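Agglutinin (Rhizoctonia solani, PDB 4G9N) binds N-acetylgalactosamine as a ricin-type beta-trefoil lectin, an agglutinin that probably recognises terminal galactose-type sugars on glycans. Local coordinates at the 2-acetamido-2-deoxy-beta-D-galactopyranose site and the interface of chains A and B. Residues are numbered along the deposited sequence; one frame, centred on the assembly and turned at random. Chains: chain A/B, agglutinin.

Contact 1: the 2-acetamido-2-deoxy-beta-D-galactopyranose site. Residues chain A 78, 112, 114-116, 125, 127, 134. With NGA (2-acetamido-2-deoxy-beta-D-galactopyranose), chain C.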
loop_
_atom_site.group_PDB
_atom_site.type_symbol
_atom_site.label_atom_id
_atom_site.label_comp_id
_atom_site.label_asym_id
_atom_site.label_seq_id
_atom_site.Cartn_x
_atom_site.Cartn_y
_atom_site.Cartn_z
ATOM N N SER A 78 15.740 2.765 15.249
ATOM C CA SER A 78 15.581 2.478 16.674
ATOM C C SER A 78 14.942 3.603 17.471
ATOM O O SER A 78 14.794 3.491 18.688
ATOM C CB SER A 78 16.907 2.043 17.322
ATOM O OG SER A 78 17.284 0.743 16.893
ATOM N N ASP A 112 8.246 -1.100 13.206
ATOM C CA ASP A 112 9.052 -2.302 13.343
ATOM C C ASP A 112 8.892 -2.845 14.763
ATOM O O ASP A 112 9.144 -2.125 15.726
ATOM C CB ASP A 112 10.515 -1.908 13.102
ATOM C CG ASP A 112 11.508 -3.061 13.317
ATOM O OD1 ASP A 112 12.352 -3.256 12.420
ATOM O OD2 ASP A 112 11.487 -3.741 14.373
ATOM N N LYS A 114 10.433 -4.540 17.591
ATOM C CA LYS A 114 11.856 -4.727 17.874
ATOM C C LYS A 114 12.275 -6.176 18.052
ATOM O O LYS A 114 11.707 -6.901 18.872
ATOM C CB LYS A 114 12.285 -3.910 19.095
ATOM C CG LYS A 114 13.668 -4.265 19.611
ATOM C CD LYS A 114 14.051 -3.393 20.799
ATOM C CE LYS A 114 15.429 -3.753 21.328
ATOM N NZ LYS A 114 16.022 -2.621 22.083
ATOM N N GLU A 115 13.259 -6.586 17.251
ATOM C CA GLU A 115 13.855 -7.919 17.335
ATOM C C GLU A 115 12.853 -9.057 17.180
ATOM O O GLU A 115 13.101 -10.158 17.655
ATOM C CB GLU A 115 14.627 -8.065 18.647
ATOM C CG GLU A 115 15.817 -7.116 18.756
ATOM C CD GLU A 115 16.385 -7.025 20.170
ATOM O OE1 GLU A 115 15.701 -7.454 21.127
ATOM O OE2 GLU A 115 17.516 -6.511 20.321
ATOM N N SER A 116 11.730 -8.787 16.517
ATOM C CA SER A 116 10.688 -9.790 16.290
ATOM C C SER A 116 10.261 -10.467 17.591
ATOM O O SER A 116 9.895 -11.646 17.620
ATOM C CB SER A 116 11.148 -10.835 15.270
ATOM O OG SER A 116 11.552 -10.220 14.063
ATOM N N ILE A 125 9.388 0.356 16.980
ATOM C CA ILE A 125 10.362 1.400 16.678
ATOM C C ILE A 125 10.327 1.750 15.205
ATOM O O ILE A 125 9.800 0.985 14.395
ATOM C CB ILE A 125 11.791 0.945 17.026
ATOM C CG1 ILE A 125 12.151 -0.313 16.230
ATOM C CG2 ILE A 125 11.928 0.673 18.518
ATOM C CD1 ILE A 125 13.574 -0.806 16.449
ATOM N N TYR A 127 12.387 1.849 11.910
ATOM C CA TYR A 127 13.559 1.131 11.440
ATOM C C TYR A 127 13.639 1.019 9.922
ATOM O O TYR A 127 12.610 0.940 9.249
ATOM C CB TYR A 127 13.568 -0.269 12.054
ATOM C CG TYR A 127 14.942 -0.876 12.177
ATOM C CD1 TYR A 127 15.889 -0.324 13.030
ATOM C CD2 TYR A 127 15.289 -2.004 11.453
ATOM C CE1 TYR A 127 17.153 -0.874 13.152
ATOM C CE2 TYR A 127 16.548 -2.569 11.575
ATOM C CZ TYR A 127 17.474 -1.999 12.427
ATOM O OH TYR A 127 18.728 -2.553 12.549
ATOM N N ASN A 134 8.633 -8.872 10.923
ATOM C CA ASN A 134 8.339 -8.039 12.096
ATOM C C ASN A 134 8.063 -6.599 11.672
ATOM O O ASN A 134 7.742 -5.743 12.498
ATOM C CB ASN A 134 9.481 -8.076 13.112
ATOM C CG ASN A 134 10.776 -7.544 12.540
ATOM O OD1 ASN A 134 11.205 -7.956 11.462
ATOM N ND2 ASN A 134 11.388 -6.599 13.236
HETATM C C1 NGA C . 16.825 -6.359 15.254
HETATM C C2 NGA C . 16.257 -4.952 15.161
HETATM C C3 NGA C . 14.747 -5.035 14.929
HETATM C C4 NGA C . 14.356 -6.025 13.829
HETATM C C5 NGA C . 15.172 -7.324 13.965
HETATM C C6 NGA C . 14.857 -8.389 12.923
HETATM C C7 NGA C . 16.931 -3.024 16.501
HETATM C C8 NGA C . 17.812 -2.650 17.654
HETATM N N2 NGA C . 16.558 -4.293 16.415
HETATM O O1 NGA C . 18.220 -6.279 15.439
HETATM O O3 NGA C . 14.200 -3.779 14.651
HETATM O O4 NGA C . 14.394 -5.429 12.544
HETATM O O5 NGA C . 16.551 -7.061 14.061
HETATM O O6 NGA C . 13.844 -9.187 13.516
HETATM O O7 NGA C . 16.576 -2.169 15.695
HETATM O O HOH W 1 18.836 -5.515 18.335
#

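Contact 2: the interface of chains A and B. Residues chain A 3-5, 92-94, 99; chain B 3-5, 92-94, 99.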
loop_
_atom_site.group_PDB
_atom_site.type_symbol
_atom_site.label_atom_id
_atom_site.label_comp_id
_atom_site.label_asym_id
_atom_site.label_seq_id
_atom_site.Cartn_x
_atom_site.Cartn_y
_atom_site.Cartn_z
ATOM N N ILE A 3 -10.925 -5.914 -3.010
ATOM C CA ILE A 3 -10.169 -5.712 -1.788
ATOM C C ILE A 3 -9.859 -4.237 -1.555
ATOM O O ILE A 3 -9.106 -3.607 -2.315
ATOM C CB ILE A 3 -8.881 -6.513 -1.814
ATOM C CG1 ILE A 3 -9.219 -8.005 -1.880
ATOM C CG2 ILE A 3 -8.032 -6.177 -0.588
ATOM C CD1 ILE A 3 -8.033 -8.874 -2.142
ATOM N N SER A 4 -10.452 -3.689 -0.502
ATOM C CA SER A 4 -10.191 -2.310 -0.117
ATOM C C SER A 4 -9.713 -2.226 1.324
ATOM O O SER A 4 -10.030 -3.091 2.147
ATOM C CB SER A 4 -11.446 -1.443 -0.306
ATOM O OG SER A 4 -12.500 -1.898 0.520
ATOM N N LEU A 5 -8.939 -1.185 1.618
ATOM C CA LEU A 5 -8.564 -0.864 2.984
ATOM C C LEU A 5 -9.242 0.464 3.314
ATOM O O LEU A 5 -8.673 1.520 3.097
ATOM C CB LEU A 5 -7.044 -0.738 3.095
ATOM C CG LEU A 5 -6.385 -0.908 4.461
ATOM C CD1 LEU A 5 -6.604 -2.311 5.020
ATOM C CD2 LEU A 5 -4.906 -0.631 4.334
ATOM N N ILE A 92 0.693 3.346 3.735
ATOM C CA ILE A 92 0.385 1.918 3.893
ATOM C C ILE A 92 0.724 1.169 2.606
ATOM O O ILE A 92 0.066 1.345 1.586
ATOM C CB ILE A 92 -1.109 1.656 4.227
ATOM C CG1 ILE A 92 -1.580 2.520 5.404
ATOM C CG2 ILE A 92 -1.340 0.159 4.513
ATOM C CD1 ILE A 92 -0.698 2.427 6.640
ATOM N N VAL A 93 1.756 0.339 2.655
ATOM C CA VAL A 93 2.275 -0.299 1.448
ATOM C C VAL A 93 2.043 -1.803 1.507
ATOM O O VAL A 93 2.393 -2.451 2.487
ATOM C CB VAL A 93 3.794 -0.035 1.276
ATOM C CG1 VAL A 93 4.286 -0.587 -0.051
ATOM C CG2 VAL A 93 4.099 1.459 1.391
ATOM N N ALA A 94 1.459 -2.354 0.452
ATOM C CA ALA A 94 1.129 -3.776 0.414
ATOM C C ALA A 94 2.397 -4.619 0.422
ATOM O O ALA A 94 3.308 -4.401 -0.385
ATOM C CB ALA A 94 0.274 -4.099 -0.809
ATOM N N PHE A 99 0.745 -5.558 5.587
ATOM C CA PHE A 99 1.162 -4.282 5.022
ATOM C C PHE A 99 2.362 -3.719 5.780
ATOM O O PHE A 99 2.481 -3.895 6.994
ATOM C CB PHE A 99 0.008 -3.261 5.093
ATOM C CG PHE A 99 -1.188 -3.623 4.249
ATOM C CD1 PHE A 99 -2.116 -4.550 4.693
ATOM C CD2 PHE A 99 -1.392 -3.021 3.015
ATOM C CE1 PHE A 99 -3.224 -4.879 3.917
ATOM C CE2 PHE A 99 -2.495 -3.345 2.236
ATOM C CZ PHE A 99 -3.408 -4.273 2.685
ATOM N N ILE B 3 -7.863 -7.911 6.476
ATOM C CA ILE B 3 -7.886 -7.465 5.094
ATOM C C ILE B 3 -6.498 -7.657 4.524
ATOM O O ILE B 3 -5.517 -7.131 5.051
ATOM C CB ILE B 3 -8.289 -5.997 4.966
ATOM C CG1 ILE B 3 -9.732 -5.802 5.447
ATOM C CG2 ILE B 3 -8.127 -5.535 3.524
ATOM C CD1 ILE B 3 -10.206 -4.365 5.380
ATOM N N SER B 4 -6.411 -8.438 3.459
ATOM C CA SER B 4 -5.126 -8.675 2.837
ATOM C C SER B 4 -5.243 -8.491 1.334
ATOM O O SER B 4 -6.315 -8.670 0.758
ATOM C CB SER B 4 -4.621 -10.086 3.158
ATOM O OG SER B 4 -5.393 -11.050 2.469
ATOM N N LEU B 5 -4.133 -8.106 0.716
ATOM C CA LEU B 5 -4.023 -8.066 -0.722
ATOM C C LEU B 5 -3.026 -9.143 -1.113
ATOM O O LEU B 5 -1.840 -8.864 -1.253
ATOM C CB LEU B 5 -3.516 -6.700 -1.166
ATOM C CG LEU B 5 -3.569 -6.433 -2.674
ATOM C CD1 LEU B 5 -5.016 -6.284 -3.119
ATOM C CD2 LEU B 5 -2.741 -5.209 -3.037
ATOM N N ILE B 92 2.535 -1.040 -4.250
ATOM C CA ILE B 92 1.083 -0.879 -4.140
ATOM C C ILE B 92 0.738 -0.169 -2.825
ATOM O O ILE B 92 0.920 -0.723 -1.732
ATOM C CB ILE B 92 0.359 -2.240 -4.245
ATOM C CG1 ILE B 92 0.896 -3.048 -5.434
ATOM C CG2 ILE B 92 -1.147 -2.057 -4.351
ATOM C CD1 ILE B 92 0.717 -2.374 -6.773
ATOM N N VAL B 93 0.256 1.064 -2.937
ATOM C CA VAL B 93 0.055 1.933 -1.778
ATOM C C VAL B 93 -1.437 2.196 -1.517
ATOM O O VAL B 93 -2.180 2.537 -2.440
ATOM C CB VAL B 93 0.772 3.291 -1.991
ATOM C CG1 VAL B 93 0.630 4.189 -0.760
ATOM C CG2 VAL B 93 2.237 3.068 -2.348
ATOM N N ALA B 94 -1.879 2.050 -0.269
ATOM C CA ALA B 94 -3.287 2.278 0.046
ATOM C C ALA B 94 -3.683 3.739 -0.122
ATOM O O ALA B 94 -3.049 4.639 0.446
ATOM C CB ALA B 94 -3.623 1.792 1.450
ATOM N N PHE B 99 -6.137 1.649 -4.522
ATOM C CA PHE B 99 -4.693 1.729 -4.282
ATOM C C PHE B 99 -3.991 2.535 -5.358
ATOM O O PHE B 99 -4.418 2.543 -6.520
ATOM C CB PHE B 99 -4.065 0.329 -4.266
ATOM C CG PHE B 99 -4.530 -0.542 -3.134
ATOM C CD1 PHE B 99 -5.706 -1.271 -3.238
ATOM C CD2 PHE B 99 -3.785 -0.643 -1.973
ATOM C CE1 PHE B 99 -6.143 -2.074 -2.196
ATOM C CE2 PHE B 99 -4.220 -1.444 -0.926
ATOM C CZ PHE B 99 -5.401 -2.166 -1.043
HETATM O O HOH W 2 -1.212 4.969 2.413
HETATM O O HOH W 3 3.736 -3.101 -2.568
#

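Contact 3: the 2-acetamido-2-deoxy-beta-D-galactopyranose site. Residues chain A 22-25, 35, 37, 40, 44-45, 121. With NGA (2-acetamido-2-deoxy-beta-D-galactopyranose), chain D.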
loop_
_atom_site.group_PDB
_atom_site.type_symbol
_atom_site.label_atom_id
_atom_site.label_comp_id
_atom_site.label_asym_id
_atom_site.label_seq_id
_atom_site.Cartn_x
_atom_site.Cartn_y
_atom_site.Cartn_z
ATOM N N ASP A 22 -0.160 -1.779 20.406
ATOM C CA ASP A 22 -0.728 -1.539 21.729
ATOM C C ASP A 22 -0.185 -0.234 22.264
ATOM O O ASP A 22 1.027 -0.029 22.279
ATOM C CB ASP A 22 -0.335 -2.683 22.679
ATOM C CG ASP A 22 -1.016 -2.595 24.045
ATOM O OD1 ASP A 22 -1.920 -3.414 24.321
ATOM O OD2 ASP A 22 -0.641 -1.717 24.848
ATOM N N LEU A 23 -1.078 0.655 22.691
ATOM C CA LEU A 23 -0.648 1.883 23.348
ATOM C C LEU A 23 -0.715 1.657 24.846
ATOM O O LEU A 23 -1.764 1.290 25.372
ATOM C CB LEU A 23 -1.527 3.069 22.953
ATOM C CG LEU A 23 -1.113 4.385 23.613
ATOM C CD1 LEU A 23 0.080 4.991 22.930
ATOM C CD2 LEU A 23 -2.249 5.367 23.638
ATOM N N TRP A 24 0.410 1.876 25.518
ATOM C CA TRP A 24 0.561 1.563 26.933
ATOM C C TRP A 24 -0.578 2.138 27.775
ATOM O O TRP A 24 -0.708 3.352 27.904
ATOM C CB TRP A 24 1.918 2.070 27.425
ATOM C CG TRP A 24 2.248 1.700 28.838
ATOM C CD1 TRP A 24 2.959 0.613 29.259
ATOM C CD2 TRP A 24 1.903 2.436 30.017
ATOM N NE1 TRP A 24 3.065 0.620 30.626
ATOM C CE2 TRP A 24 2.420 1.727 31.117
ATOM C CE3 TRP A 24 1.196 3.620 30.249
ATOM C CZ2 TRP A 24 2.258 2.166 32.430
ATOM C CZ3 TRP A 24 1.037 4.056 31.551
ATOM C CH2 TRP A 24 1.567 3.333 32.623
ATOM N N ARG A 25 -1.412 1.248 28.315
ATOM C CA ARG A 25 -2.603 1.615 29.088
ATOM C C ARG A 25 -3.544 2.624 28.438
ATOM O O ARG A 25 -4.349 3.261 29.126
ATOM C CB ARG A 25 -2.219 2.143 30.460
ATOM C CG ARG A 25 -1.550 1.125 31.339
ATOM C CD ARG A 25 -1.664 1.598 32.763
ATOM N NE ARG A 25 -0.864 0.803 33.676
ATOM C CZ ARG A 25 -0.665 1.131 34.943
ATOM N NH1 ARG A 25 -1.217 2.243 35.431
ATOM N NH2 ARG A 25 0.080 0.351 35.719
ATOM N N GLN A 35 3.738 -0.344 21.489
ATOM C CA GLN A 35 4.411 -1.604 21.738
ATOM C C GLN A 35 3.630 -2.797 21.170
ATOM O O GLN A 35 2.487 -2.662 20.736
ATOM C CB GLN A 35 4.557 -1.771 23.256
ATOM C CG GLN A 35 3.188 -1.807 23.962
ATOM C CD GLN A 35 3.291 -1.701 25.473
ATOM O OE1 GLN A 35 4.370 -1.488 26.013
ATOM N NE2 GLN A 35 2.163 -1.846 26.160
ATOM N N TYR A 37 1.797 -6.399 22.067
ATOM C CA TYR A 37 1.124 -6.945 23.243
ATOM C C TYR A 37 0.114 -7.994 22.790
ATOM O O TYR A 37 -0.441 -7.890 21.692
ATOM C CB TYR A 37 0.414 -5.828 24.012
ATOM C CG TYR A 37 0.258 -6.088 25.492
ATOM C CD1 TYR A 37 -0.821 -6.819 25.983
ATOM C CD2 TYR A 37 1.170 -5.582 26.404
ATOM C CE1 TYR A 37 -0.974 -7.059 27.335
ATOM C CE2 TYR A 37 1.027 -5.815 27.772
ATOM C CZ TYR A 37 -0.048 -6.553 28.231
ATOM O OH TYR A 37 -0.205 -6.789 29.586
ATOM N N HIS A 40 -6.112 -8.461 23.380
ATOM C CA HIS A 40 -7.222 -8.623 24.320
ATOM C C HIS A 40 -8.508 -7.915 23.902
ATOM O O HIS A 40 -9.500 -7.955 24.629
ATOM C CB HIS A 40 -6.814 -8.217 25.740
ATOM C CG HIS A 40 -6.205 -6.855 25.837
ATOM N ND1 HIS A 40 -6.840 -5.718 25.379
ATOM C CD2 HIS A 40 -5.023 -6.441 26.354
ATOM C CE1 HIS A 40 -6.073 -4.667 25.607
ATOM N NE2 HIS A 40 -4.967 -5.074 26.199
ATOM N N ASN A 44 -7.427 0.284 23.560
ATOM C CA ASN A 44 -6.040 0.705 23.433
ATOM C C ASN A 44 -5.275 -0.144 22.398
ATOM O O ASN A 44 -4.122 0.148 22.060
ATOM C CB ASN A 44 -5.343 0.682 24.798
ATOM C CG ASN A 44 -5.125 -0.719 25.313
ATOM O OD1 ASN A 44 -6.016 -1.573 25.235
ATOM N ND2 ASN A 44 -3.927 -0.974 25.834
ATOM N N GLN A 45 -5.926 -1.190 21.896
ATOM C CA GLN A 45 -5.362 -1.993 20.814
ATOM C C GLN A 45 -6.141 -1.802 19.514
ATOM O O GLN A 45 -6.113 -2.657 18.634
ATOM C CB GLN A 45 -5.312 -3.474 21.197
ATOM C CG GLN A 45 -4.326 -3.782 22.306
ATOM C CD GLN A 45 -4.325 -5.250 22.706
ATOM O OE1 GLN A 45 -5.283 -5.976 22.450
ATOM N NE2 GLN A 45 -3.248 -5.685 23.346
ATOM N N GLU A 121 4.893 -5.891 25.742
ATOM C CA GLU A 121 5.577 -4.619 25.964
ATOM C C GLU A 121 6.896 -4.508 25.194
ATOM O O GLU A 121 7.742 -3.675 25.516
ATOM C CB GLU A 121 5.756 -4.319 27.464
ATOM C CG GLU A 121 4.426 -4.280 28.235
ATOM C CD GLU A 121 4.589 -3.913 29.705
ATOM O OE1 GLU A 121 5.712 -3.993 30.227
ATOM O OE2 GLU A 121 3.588 -3.546 30.340
HETATM C C1 NGA D . -2.618 -2.952 30.296
HETATM C C2 NGA D . -3.286 -3.107 28.935
HETATM C C3 NGA D . -2.297 -3.606 27.886
HETATM C C4 NGA D . -0.978 -2.827 27.938
HETATM C C5 NGA D . -0.472 -2.719 29.378
HETATM C C6 NGA D . 0.755 -1.834 29.489
HETATM C C7 NGA D . -5.628 -3.762 28.925
HETATM C C8 NGA D . -6.609 -4.880 29.160
HETATM N N2 NGA D . -4.348 -4.082 29.072
HETATM O O1 NGA D . -3.532 -2.331 31.161
HETATM O O3 NGA D . -2.915 -3.584 26.611
HETATM O O4 NGA D . -1.107 -1.538 27.366
HETATM O O5 NGA D . -1.461 -2.153 30.202
HETATM O O6 NGA D . 1.860 -2.448 28.859
HETATM O O7 NGA D . -6.002 -2.632 28.609
#

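Contact 1: the 2-acetamido-2-deoxy-beta-D-galactopyranose site
This is a galactose-type pocket of a ricin-type beta-trefoil lectin, here filled by N-acetylgalactosamine. Hydrogen bonds hold the sugar hydroxyls. A:Asp112, on strand 109-113, has CG anti to the backbone N (chi1 176°), which brings its carboxylate to the 3- and 4-hydroxyls. A:Asp112 OD1 takes NGA O4 on its syn lone pair at 3.0 Å. A:Asp112 OD2 accepts from NGA O3 at 2.7 Å, met from above the carboxylate plane. Gripping neighbouring hydroxyls in this way suits the axial O4 of a galactose-type ring. At the far end of the sugar, A:Ser116 OG donates to the 6-hydroxyl, NGA O6, at 2.6 Å.

The acetamido group is held more loosely. A:Ser78 OG makes a weak bond to its carbonyl oxygen O7. A:Ile125 puts the tip of its longer branch, CD1, 4.0 Å from NGA C7.

Looser contacts line the sugar. A:Tyr127 lies beside O3 and the acetamido group, with NGA O3 above the rim of one ring face rather than the centre. A:Glu115 lies along the sugar, with its CA 3.7 Å from NGA C5. Its extended side chain ends at a water, which contacts NGA O1, the anomeric hydroxyl, at 3.1 Å and A:Glu115 OE2 at 2.6 Å.

Contact 2: the interface of chains A and B
Two copies of the lectin meet here across a two-fold axis, in a two-fold contact of the deposited assembly; the structure alone does not show that it forms in solution. The two phenylalanine rings point at each other tip to tip. A:Phe99 CE2 and B:Phe99 CE2 are 4.1 Å apart, so the rings meet at their corners and do not stack. Each ring has CG anti to its own carbonyl carbon (chi1 -65° in both chains). Its edge faces the partner's N-terminal segment: the carbonyl oxygen B:Ile3 O lies in the plane of the A:Phe99 ring, 3.4 Å from CE1. A:Leu5 CD2 covers one face of that ring near the rim.

Beside the rings, A:Ile3 and B:Leu5 cross obliquely. The short branch CG2 of A:Ile3 touches B:Leu5 CD1 at 3.9 Å, and the twin pair repeats this. The other leucine branch, B:Leu5 CD2, turns to the methyl group of A:Ala94. That methyl, A:Ala94 CB, also packs against B:Ile92 CB at 3.9 Å.

Strands 90-94 of the two chains run antiparallel, with A:Val93 opposite B:Val93. Their backbones join directly: B:Ala94 N donates to A:Ile92 O at 2.8 Å, almost straight (172° at H), and the twin bond matches it. Waters extend the ladder at both ends. One water bridges A:Ile92 N, at 2.8 Å, and B:Ala94 O, at 2.7 Å.

Contact 3: the 2-acetamido-2-deoxy-beta-D-galactopyranose site
Strand 20-23 of this beta-trefoil lectin pocket runs into the 3-10 turn 24-26, where the poorly ordered A:Arg25 takes a positive phi (51°) and its backbone N donates to the axial 4-hydroxyl, NGA O4, at 3.0 Å. A:Gln45, the glutamine of a ricin-type QxW motif, braces A:Asp22: its NE2 binds the anti lone pair of OD1. A:Asp22 grips the sugar with both oxygens, each through its syn lone pair. A:Asp22 OD1 accepts from NGA O3 at 2.5 Å and A:Asp22 OD2 from NGA O4 at 2.6 Å. A:Gln35 NE2 reaches OD2 from above the carboxylate plane. The two glutamines fix the rotation of the carboxylate.

The 3-hydroxyl, NGA O3, also bonds to A:Asn44 ND2, nearly in its amide plane, and to A:His40 NE2 at 2.6 Å. The histidine ring lies between two groups: A:Gln45 OE1 is over one face, and the acetamido methyl C8 of NGA sits over the centre of the other.

A:Tyr37 turns a face to the sugar, with NGA C3 offset toward the rim. A:Trp24 faces the exocyclic carbon C6 with its five-membered ring. The 6-hydroxyl, NGA O6, receives a bond from A:Gln35 NE2 at 2.8 Å and donates to A:Glu121 OE2 at 2.5 Å, approaching from above that carboxylate plane.

By centres of C-alpha atoms, contacts 1 and 3 lie about 16 Å apart in one chain. Both are more than 20 Å from contact 2, at about 21 and 24 Å. No residue given is shared, but A:Glu121 of contact 3 directly precedes strand 122-128, which carries A:Ile125 and A:Tyr127 of contact 1. The sugar sites use matching elements: strands 109-113 and 122-128 and short helices 114-116 and 133-135 in contact 1, strands 20-23 and 32-37 and short helices 24-26 and 43-45 in contact 3. This fits a trefoil's internal repeat. A dimer would carry several sugar sites, which could allow crosslinking.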